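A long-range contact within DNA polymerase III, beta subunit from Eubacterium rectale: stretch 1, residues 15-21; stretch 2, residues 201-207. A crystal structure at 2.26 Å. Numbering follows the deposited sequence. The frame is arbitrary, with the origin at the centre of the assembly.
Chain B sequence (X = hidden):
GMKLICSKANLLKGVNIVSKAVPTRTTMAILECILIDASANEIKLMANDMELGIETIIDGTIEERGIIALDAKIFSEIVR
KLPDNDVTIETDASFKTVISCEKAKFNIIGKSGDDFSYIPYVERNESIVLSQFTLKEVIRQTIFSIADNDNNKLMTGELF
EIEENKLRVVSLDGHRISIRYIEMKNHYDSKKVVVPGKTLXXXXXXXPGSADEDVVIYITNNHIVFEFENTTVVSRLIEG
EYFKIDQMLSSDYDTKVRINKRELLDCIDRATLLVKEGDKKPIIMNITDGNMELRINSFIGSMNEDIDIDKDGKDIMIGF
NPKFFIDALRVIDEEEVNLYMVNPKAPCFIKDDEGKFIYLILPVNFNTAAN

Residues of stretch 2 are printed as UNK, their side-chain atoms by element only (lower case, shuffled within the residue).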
# COMPACT_ATOMS: atom_id res chain seq x y z
N VAL B 15 -20.00 8.96 -4.74
CA VAL B 15 -18.90 9.91 -4.47
C VAL B 15 -17.57 9.26 -4.87
O VAL B 15 -16.70 9.97 -5.37
CB VAL B 15 -18.85 10.50 -3.03
CG1 VAL B 15 -20.21 11.04 -2.60
CG2 VAL B 15 -18.30 9.51 -2.01
N ASN B 16 -17.43 7.94 -4.69
CA ASN B 16 -16.25 7.18 -5.06
C ASN B 16 -16.05 7.13 -6.58
O ASN B 16 -14.93 6.99 -7.03
CB ASN B 16 -16.32 5.77 -4.51
CG ASN B 16 -15.93 5.65 -3.06
OD1 ASN B 16 -15.40 6.58 -2.44
ND2 ASN B 16 -16.17 4.48 -2.49
N ILE B 17 -17.12 7.24 -7.35
CA ILE B 17 -17.03 7.24 -8.80
C ILE B 17 -16.64 8.64 -9.30
O ILE B 17 -15.65 8.77 -10.01
CB ILE B 17 -18.34 6.70 -9.44
CG1 ILE B 17 -18.44 5.16 -9.21
CG2 ILE B 17 -18.39 7.04 -10.94
CD1 ILE B 17 -19.80 4.56 -9.49
N VAL B 18 -17.39 9.68 -8.92
CA VAL B 18 -17.19 11.05 -9.43
C VAL B 18 -15.87 11.67 -8.96
O VAL B 18 -15.34 12.52 -9.67
CB VAL B 18 -18.39 12.00 -9.19
CG1 VAL B 18 -19.64 11.46 -9.88
CG2 VAL B 18 -18.65 12.24 -7.71
N SER B 19 -15.34 11.22 -7.81
CA SER B 19 -14.06 11.68 -7.25
C SER B 19 -12.88 11.49 -8.21
O SER B 19 -11.87 12.19 -8.07
CB SER B 19 -13.76 10.95 -5.95
OG SER B 19 -14.61 11.49 -4.94
N LYS B 20 -12.98 10.55 -9.16
CA LYS B 20 -11.90 10.29 -10.15
C LYS B 20 -11.73 11.45 -11.14
O LYS B 20 -10.75 11.45 -11.86
CB LYS B 20 -12.15 8.98 -10.90
CG LYS B 20 -11.53 7.78 -10.19
CD LYS B 20 -12.18 7.49 -8.84
CE LYS B 20 -11.66 6.27 -8.16
NZ LYS B 20 -12.31 6.10 -6.83
N ALA B 21 -12.66 12.43 -11.15
CA ALA B 21 -12.59 13.61 -12.03
C ALA B 21 -12.26 14.86 -11.23
O ALA B 21 -12.22 15.95 -11.79
CB ALA B 21 -13.90 13.79 -12.76
N UNK B 201 -6.85 6.39 -17.64
CA UNK B 201 -6.37 5.98 -16.31
C UNK B 201 -7.49 6.08 -15.27
O UNK B 201 -7.69 5.15 -14.50
c UNK B 201 -2.83 7.58 -16.34
n UNK B 201 -1.57 7.21 -16.54
c UNK B 201 -3.88 6.50 -16.54
o UNK B 201 -3.12 8.76 -16.05
c UNK B 201 -5.19 6.84 -15.86
N UNK B 202 -8.27 7.18 -15.29
CA UNK B 202 -9.36 7.38 -14.33
C UNK B 202 -10.52 6.42 -14.58
O UNK B 202 -11.13 5.93 -13.62
c UNK B 202 -8.79 9.85 -13.91
o UNK B 202 -6.78 9.58 -12.65
o UNK B 202 -8.68 9.15 -11.63
c UNK B 202 -9.85 8.84 -14.35
c UNK B 202 -8.03 9.51 -12.63
N UNK B 203 -10.81 6.11 -15.85
CA UNK B 203 -11.91 5.19 -16.15
C UNK B 203 -11.53 3.73 -15.72
O UNK B 203 -12.42 2.99 -15.29
c UNK B 203 -13.85 4.84 -17.71
c UNK B 203 -12.42 5.34 -17.60
c UNK B 203 -11.52 4.71 -18.63
c UNK B 203 -14.65 5.57 -18.71
N UNK B 204 -10.22 3.37 -15.78
CA UNK B 204 -9.71 2.09 -15.30
C UNK B 204 -10.07 1.87 -13.82
O UNK B 204 -10.40 0.76 -13.42
c UNK B 204 -8.19 2.02 -15.45
o UNK B 204 -7.87 1.57 -16.75
N UNK B 205 -10.03 2.94 -13.02
CA UNK B 205 -10.31 2.91 -11.58
C UNK B 205 -11.81 2.78 -11.25
O UNK B 205 -12.13 2.43 -10.12
n UNK B 205 -6.19 7.42 -10.03
c UNK B 205 -6.45 6.03 -10.49
c UNK B 205 -7.89 5.68 -10.34
c UNK B 205 -8.26 4.35 -10.96
c UNK B 205 -9.77 4.19 -10.92
N UNK B 206 -12.74 3.11 -12.18
CA UNK B 206 -14.16 3.05 -11.82
C UNK B 206 -14.93 1.95 -12.56
O UNK B 206 -16.09 1.70 -12.22
c UNK B 206 -14.87 4.41 -11.97
c UNK B 206 -14.77 5.00 -13.40
c UNK B 206 -15.69 6.22 -13.63
c UNK B 206 -14.37 5.37 -10.90
N UNK B 207 -14.30 1.30 -13.55
CA UNK B 207 -14.91 0.25 -14.34
C UNK B 207 -14.60 -1.08 -13.65
O UNK B 207 -13.43 -1.45 -13.48
c UNK B 207 -14.04 -0.99 -16.45
c UNK B 207 -14.48 0.33 -15.85
c UNK B 207 -15.59 0.93 -16.69
c UNK B 207 -15.11 1.49 -18.01

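Position 201 carries five side-chain atoms: three carbons, the third bonded to one oxygen and one nitrogen. A chain of two carbons before a carboxamide identifies Gln201, although the element labels are needed to separate it from a carboxylate of the same shape. Its side chain makes no contact with stretch 1.

Position 202 has the same skeleton, but the third carbon bears two oxygens, so the group is a carboxylate. The CA-to-CB bond points toward stretch 1, and one carboxylate oxygen lies 3.1 Å from Lys20 O and 3.5 Å from Lys20 CG. The residue is Glu202, and the oxygen in both distances is OE1. The short approach of OE1 to Lys20 O is not a hydrogen bond, since both atoms are acceptors. With chi1 and chi2 both m, the side chain is folded rather than extended.

Position 203 shows four carbons and no heteroatom, forked at the first, with one arm two carbons long. That unequal fork defines Ile203. Its CA-to-CB bond points away from stretch 1, and its side chain makes no contact there.

Position 204 has one carbon followed by one oxygen, the signature of Ser204. Its side chain does not touch stretch 1, and OG is hydrogen-bonded to a residue just outside the stretch.

Position 205 has four carbons in an unbranched row ending in nitrogen, and its CB lies 3.9 Å from Lys20 CE. The residue is Lys205, and the approach is an aliphatic contact between two lysines. Its NZ forms a salt bridge within stretch 2, 3.4 Å from Glu202 OE1, with weak hydrogen bonds to both carboxylate oxygens. Chi2 to chi4 are all t, so the extended chain carries the amine back to the carboxylate.

Position 206 again shows four carbons forked at the first, one arm two carbons long. The single-carbon arm is 3.7 Å from both Ile17 O and Lys20 CD; the end of the longer arm is 3.9 Å from Ile17 CG2. This is Ile206, the two atoms being CG2 and CD1, respectively.

Position 207 repeats the four-carbon unequal fork and is Ile207. It lies outside the helix, and its side chain makes no contact with stretch 1.

The contact buries 283 Å² in all; its register is marked by the nearest CA pairs, Ile17 CA to Ile206 CA at 5.9 Å and Lys20 CA to Glu202 CA at 5.7 Å. No hydrogen bond or salt bridge crosses it, so packing dominates. Lys20 has the largest covered area, 103 Å², followed by Ile206 with 75 Å². The Lys20 amine remains on its own side, where NZ donates to Asn16 O at 2.8 Å. This arrangement leaves CD and CE to pack against Ile206 and Lys205, while the amine of Lys205 pairs with Glu202. Each lysine thus finds a partner for its amine within its own stretch, a weak one for Lys205, and offers carbon atoms to the other.

Stretch 2, residues 201-207: QEISKII
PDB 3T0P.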